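Long-range contact in DNA endonuclease I-CvuI (Chlorella vulgaris, PDB 5A77), which cleaves a long DNA target site as a LAGLIDADG-family homing endonuclease, probably promoting the homing of its intron: residues Tyr35-Gln40 with Lys119-Leu124. Sequence-based numbering, arbitrary orientation.
Sequences YLLKYQ and KDPSVL. With nucleotides of chain C.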
ATOM      1  N   TYR B  35      -1.358  34.299  11.662  1.00 42.35           N
ATOM      2  CA  TYR B  35       0.003  34.072  12.160  1.00 41.43           C
ATOM      3  C   TYR B  35       0.837  35.338  12.027  1.00 40.67           C
ATOM      4  O   TYR B  35       0.742  36.040  11.014  1.00 41.63           O
ATOM      5  CB  TYR B  35       0.695  32.936  11.391  1.00 43.68           C
ATOM      6  CG  TYR B  35       0.550  31.535  11.958  1.00 42.19           C
ATOM      7  CD1 TYR B  35      -0.697  31.024  12.316  1.00 38.15           C
ATOM      8  CD2 TYR B  35       1.667  30.699  12.079  1.00 37.09           C
ATOM      9  CE1 TYR B  35      -0.831  29.723  12.808  1.00 36.46           C
ATOM     10  CE2 TYR B  35       1.548  29.402  12.575  1.00 38.92           C
ATOM     11  CZ  TYR B  35       0.291  28.916  12.932  1.00 39.41           C
ATOM     12  OH  TYR B  35       0.171  27.636  13.423  1.00 33.91           O
ATOM     13  N   LEU B  36       1.654  35.624  13.042  1.00 44.08           N
ATOM     14  CA  LEU B  36       2.609  36.744  12.989  1.00 40.65           C
ATOM     15  C   LEU B  36       3.491  36.679  11.752  1.00 37.50           C
ATOM     16  O   LEU B  36       3.612  37.661  11.031  1.00 40.83           O
ATOM     17  CB  LEU B  36       3.491  36.776  14.239  1.00 38.62           C
ATOM     18  CG  LEU B  36       3.345  38.087  15.018  1.00 41.17           C
ATOM     19  CD1 LEU B  36       1.906  38.279  15.424  1.00 40.09           C
ATOM     20  CD2 LEU B  36       4.251  38.147  16.232  1.00 43.92           C
ATOM     21  N   LEU B  37       4.082  35.507  11.514  1.00 43.64           N
ATOM     22  CA  LEU B  37       4.951  35.242  10.354  1.00 39.56           C
ATOM     23  C   LEU B  37       4.212  34.635   9.157  1.00 39.55           C
ATOM     24  O   LEU B  37       4.839  34.071   8.270  1.00 39.81           O
ATOM     25  CB  LEU B  37       6.090  34.299  10.752  1.00 32.00           C
ATOM     26  CG  LEU B  37       6.762  34.599  12.091  1.00 35.80           C
ATOM     27  CD1 LEU B  37       7.762  33.521  12.448  1.00 37.22           C
ATOM     28  CD2 LEU B  37       7.429  35.938  12.021  1.00 37.12           C
ATOM     29  N   LYS B  38       2.881  34.702   9.159  1.00 44.97           N
ATOM     30  CA  LYS B  38       2.067  34.317   7.994  1.00 43.21           C
ATOM     31  C   LYS B  38       2.099  32.834   7.579  1.00 41.84           C
ATOM     32  O   LYS B  38       1.259  32.407   6.781  1.00 39.23           O
ATOM     33  CB  LYS B  38       2.474  35.165   6.777  1.00 44.55           C
ATOM     34  CG  LYS B  38       2.219  36.645   6.935  1.00 47.07           C
ATOM     35  CD  LYS B  38       0.738  36.921   7.074  1.00 49.03           C
ATOM     36  CE  LYS B  38       0.473  38.347   7.542  1.00 48.47           C
ATOM     37  NZ  LYS B  38      -0.993  38.579   7.678  1.00 48.94           N
ATOM     38  N   TYR B  39       3.052  32.052   8.083  1.00 38.36           N
ATOM     39  CA  TYR B  39       3.152  30.656   7.645  1.00 41.57           C
ATOM     40  C   TYR B  39       3.372  29.658   8.774  1.00 39.08           C
ATOM     41  O   TYR B  39       4.042  29.939   9.769  1.00 39.61           O
ATOM     42  CB  TYR B  39       4.281  30.486   6.606  1.00 41.93           C
ATOM     43  CG  TYR B  39       4.006  31.143   5.269  1.00 39.42           C
ATOM     44  CD1 TYR B  39       3.204  30.529   4.323  1.00 43.32           C
ATOM     45  CD2 TYR B  39       4.546  32.379   4.957  1.00 44.36           C
ATOM     46  CE1 TYR B  39       2.952  31.125   3.101  1.00 43.59           C
ATOM     47  CE2 TYR B  39       4.300  32.985   3.736  1.00 46.21           C
ATOM     48  CZ  TYR B  39       3.503  32.352   2.813  1.00 44.85           C
ATOM     49  OH  TYR B  39       3.253  32.949   1.598  1.00 46.42           O
ATOM     50  N   GLN B  40       2.800  28.479   8.577  1.00 40.82           N
ATOM     51  CA  GLN B  40       2.925  27.348   9.485  1.00 42.06           C
ATOM     52  C   GLN B  40       3.500  26.192   8.684  1.00 42.26           C
ATOM     53  O   GLN B  40       3.136  26.004   7.524  1.00 43.42           O
ATOM     54  CB  GLN B  40       1.554  26.970  10.085  1.00 38.83           C
ATOM     55  CG  GLN B  40       1.565  25.761  11.019  1.00 39.63           C
ATOM     56  CD  GLN B  40       0.288  24.912  10.932  1.00 38.11           C
ATOM     57  OE1 GLN B  40      -0.606  25.186  10.135  1.00 34.53           O
ATOM     58  NE2 GLN B  40       0.223  23.861  11.741  1.00 33.64           N
ATOM     59  N   LYS B 119       8.576  30.379  16.250  1.00 43.25           N
ATOM     60  CA  LYS B 119       8.237  31.797  16.350  1.00 46.99           C
ATOM     61  C   LYS B 119       9.445  32.678  15.977  1.00 46.32           C
ATOM     62  O   LYS B 119       9.291  33.832  15.573  1.00 46.41           O
ATOM     63  CB  LYS B 119       7.715  32.138  17.751  1.00 45.79           C
ATOM     64  CG  LYS B 119       6.221  32.524  17.775  1.00 48.07           C
ATOM     65  CD  LYS B 119       5.914  33.516  16.641  1.00 47.75           C
ATOM     66  CE  LYS B 119       6.749  34.813  16.820  1.00 57.64           C
ATOM     67  NZ  LYS B 119       6.515  35.948  15.874  1.00 55.09           N
ATOM     68  N   ASP B 120      10.645  32.111  16.081  1.00 46.52           N
ATOM     69  CA  ASP B 120      11.860  32.721  15.532  1.00 47.82           C
ATOM     70  C   ASP B 120      11.859  32.622  13.991  1.00 43.36           C
ATOM     71  O   ASP B 120      11.816  31.532  13.449  1.00 44.81           O
ATOM     72  CB  ASP B 120      13.099  32.029  16.123  1.00 46.58           C
ATOM     73  CG  ASP B 120      14.402  32.593  15.592  1.00 54.15           C
ATOM     74  OD1 ASP B 120      14.384  33.702  15.026  1.00 59.24           O
ATOM     75  OD2 ASP B 120      15.454  31.926  15.720  1.00 61.08           O
ATOM     76  N   PRO B 121      11.907  33.768  13.288  1.00 43.79           N
ATOM     77  CA  PRO B 121      11.844  33.843  11.821  1.00 43.56           C
ATOM     78  C   PRO B 121      12.957  33.079  11.090  1.00 49.17           C
ATOM     79  O   PRO B 121      12.753  32.646   9.950  1.00 45.33           O
ATOM     80  CB  PRO B 121      11.970  35.337  11.539  1.00 42.44           C
ATOM     81  CG  PRO B 121      11.509  36.000  12.779  1.00 48.15           C
ATOM     82  CD  PRO B 121      11.916  35.106  13.904  1.00 47.74           C
ATOM     83  N   SER B 122      14.118  32.920  11.715  1.00 47.96           N
ATOM     84  CA  SER B 122      15.160  32.104  11.102  1.00 46.87           C
ATOM     85  C   SER B 122      14.881  30.625  11.371  1.00 45.49           C
ATOM     86  O   SER B 122      15.232  29.765  10.563  1.00 43.87           O
ATOM     87  CB  SER B 122      16.547  32.502  11.618  1.00 46.29           C
ATOM     88  OG  SER B 122      16.664  32.279  13.016  1.00 51.82           O
ATOM     89  N   VAL B 123      14.229  30.334  12.493  1.00 44.27           N
ATOM     90  CA  VAL B 123      13.912  28.952  12.840  1.00 45.23           C
ATOM     91  C   VAL B 123      12.765  28.458  11.969  1.00 40.93           C
ATOM     92  O   VAL B 123      12.750  27.306  11.538  1.00 37.41           O
ATOM     93  CB  VAL B 123      13.531  28.788  14.321  1.00 46.39           C
ATOM     94  CG1 VAL B 123      12.816  27.428  14.551  1.00 42.17           C
ATOM     95  CG2 VAL B 123      14.761  28.952  15.213  1.00 37.55           C
ATOM     96  N   LEU B 124      11.806  29.335  11.700  1.00 39.45           N
ATOM     97  CA  LEU B 124      10.761  29.000  10.746  1.00 43.22           C
ATOM     98  C   LEU B 124      11.390  28.758   9.366  1.00 44.90           C
ATOM     99  O   LEU B 124      10.907  27.934   8.579  1.00 44.24           O
ATOM    100  CB  LEU B 124       9.707  30.104  10.680  1.00 41.09           C
ATOM    101  CG  LEU B 124       8.567  29.861   9.689  1.00 39.11           C
ATOM    102  CD1 LEU B 124       7.864  28.545   9.960  1.00 38.60           C
ATOM    103  CD2 LEU B 124       7.577  31.001   9.693  1.00 33.52           C
TER
ATOM    104  P    DC C   2       1.949  33.860  16.608  1.00 37.82           P
ATOM    105  OP1  DC C   2       3.073  34.517  17.314  1.00 48.21           O
ATOM    106  OP2  DC C   2       1.843  33.917  15.128  1.00 33.44           O
ATOM    107  O5'  DC C   2       1.918  32.339  17.105  1.00 44.60           O
ATOM    108  C5'  DC C   2       1.225  31.342  16.357  1.00 38.42           C
ATOM    109  C4'  DC C   2       0.740  30.236  17.273  1.00 38.00           C
ATOM    110  O4'  DC C   2      -0.628  30.522  17.663  1.00 39.34           O
ATOM    111  C3'  DC C   2       0.738  28.843  16.646  1.00 40.83           C
ATOM    112  O3'  DC C   2       1.335  27.873  17.518  1.00 36.60           O
ATOM    113  C2'  DC C   2      -0.741  28.536  16.393  1.00 38.77           C
ATOM    114  C1'  DC C   2      -1.469  29.430  17.386  1.00 39.65           C
ATOM    115  N1   DC C   2      -2.758  29.936  16.830  1.00 37.78           N
ATOM    116  C2   DC C   2      -3.947  29.334  17.217  1.00 35.80           C
ATOM    117  O2   DC C   2      -3.912  28.418  18.055  1.00 36.43           O
ATOM    118  N3   DC C   2      -5.111  29.782  16.683  1.00 37.11           N
ATOM    119  C4   DC C   2      -5.099  30.764  15.777  1.00 37.29           C
ATOM    120  N4   DC C   2      -6.275  31.175  15.278  1.00 37.31           N
ATOM    121  C5   DC C   2      -3.889  31.379  15.360  1.00 37.09           C
ATOM    122  C6   DC C   2      -2.753  30.929  15.895  1.00 37.83           C
ATOM    123  P    DA C   3       2.060  26.577  16.889  1.00 40.17           P
ATOM    124  OP1  DA C   3       2.742  25.910  18.026  1.00 35.96           O
ATOM    125  OP2  DA C   3       2.755  27.014  15.660  1.00 40.70           O
ATOM    126  O5'  DA C   3       0.865  25.614  16.381  1.00 40.06           O
ATOM    127  C5'  DA C   3       0.177  24.794  17.319  1.00 38.53           C
ATOM    128  C4'  DA C   3      -0.983  24.050  16.682  1.00 37.28           C
ATOM    129  O4'  DA C   3      -2.126  24.933  16.511  1.00 37.01           O
ATOM    130  C3'  DA C   3      -0.717  23.447  15.294  1.00 39.44           C
ATOM    131  O3'  DA C   3      -1.385  22.213  15.233  1.00 39.26           O
ATOM    132  C2'  DA C   3      -1.409  24.457  14.381  1.00 35.83           C
ATOM    133  C1'  DA C   3      -2.642  24.704  15.229  1.00 37.49           C
ATOM    134  N9   DA C   3      -3.485  25.819  14.805  1.00 37.18           N
ATOM    135  C8   DA C   3      -3.094  26.972  14.178  1.00 36.69           C
ATOM    136  N7   DA C   3      -4.086  27.785  13.895  1.00 36.49           N
ATOM    137  C5   DA C   3      -5.211  27.112  14.361  1.00 37.71           C
ATOM    138  C6   DA C   3      -6.587  27.443  14.374  1.00 37.13           C
ATOM    139  N6   DA C   3      -7.077  28.577  13.861  1.00 35.65           N
ATOM    140  N1   DA C   3      -7.448  26.547  14.926  1.00 38.24           N
ATOM    141  C2   DA C   3      -6.958  25.401  15.427  1.00 38.16           C
ATOM    142  N3   DA C   3      -5.685  24.982  15.472  1.00 40.34           N
ATOM    143  C4   DA C   3      -4.855  25.897  14.921  1.00 38.00           C
ATOM    144  O5'  DT C   1      -2.886  36.989  15.766  1.00 39.13           O
ATOM    145  C5'  DT C   1      -1.597  37.374  16.279  1.00 41.81           C
ATOM    146  C4'  DT C   1      -1.000  36.283  17.161  1.00 39.95           C
ATOM    147  O4'  DT C   1      -2.040  35.710  17.998  1.00 40.46           O
ATOM    148  C3'  DT C   1      -0.384  35.085  16.415  1.00 41.25           C
ATOM    149  O3'  DT C   1       0.617  34.490  17.238  1.00 42.12           O
ATOM    150  C2'  DT C   1      -1.577  34.153  16.283  1.00 36.06           C
ATOM    151  C1'  DT C   1      -2.180  34.324  17.676  1.00 40.01           C
ATOM    152  N1   DT C   1      -3.612  33.950  17.797  1.00 32.77           N
ATOM    153  C2   DT C   1      -3.962  32.971  18.691  1.00 38.80           C
ATOM    154  O2   DT C   1      -3.143  32.373  19.374  1.00 38.72           O
ATOM    155  N3   DT C   1      -5.316  32.711  18.763  1.00 37.96           N
ATOM    156  C4   DT C   1      -6.321  33.332  18.039  1.00 37.38           C
ATOM    157  O4   DT C   1      -7.500  33.034  18.162  1.00 43.69           O
ATOM    158  C5   DT C   1      -5.882  34.351  17.117  1.00 37.52           C
ATOM    159  C7   DT C   1      -6.886  35.090  16.279  1.00 33.05           C
ATOM    160  C6   DT C   1      -4.561  34.609  17.041  1.00 36.65           C
TER
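In the DNA-binding saddle of this LAGLIDADG endonuclease, the type I turn Tyr35-Lys38, in the connection between strands 23-31 and 39-50, packs through Leu37 against the start of helix 121-135. The first torsion of Leu37 (chi1 -43°) holds CG beside its own backbone N, and Lys119 O lies 3.5 Å from Leu37 CD1. This methyl is also 3.7 Å from Leu124 CD2, the two side chains sliding past each other in opposite directions, while the Leu37 and Pro121 side chains cross at about a right angle, with Leu37 CD2 4.2 Å from Pro121 CG. Leu154 of helix 147-156 and His159, in a loop, also touch Leu37. At the N-cap of helix 121-135, Asp120 OD1 accepts a weak capping bond from Ser122 N, and OD2 a second weak bond from Ser122 OG. On the DNA side, the Tyr35 ring receives C5' of DC2 of chain C over the centre of one face, 4.1 Å above its plane, and C8 of DA3 of chain C in plane at its edge. An alanine in place of Tyr35 would probably leave the sugar of DC2 without this flat support and open a gap beside DA3. The bend at chi2 (-46°) of Lys119 puts CD in close contact, 3.1 Å, with OP1 of the DC2 phosphate, whose OP2 accepts a nearly straight hydrogen bond (167°) from Leu36 N at 2.7 Å.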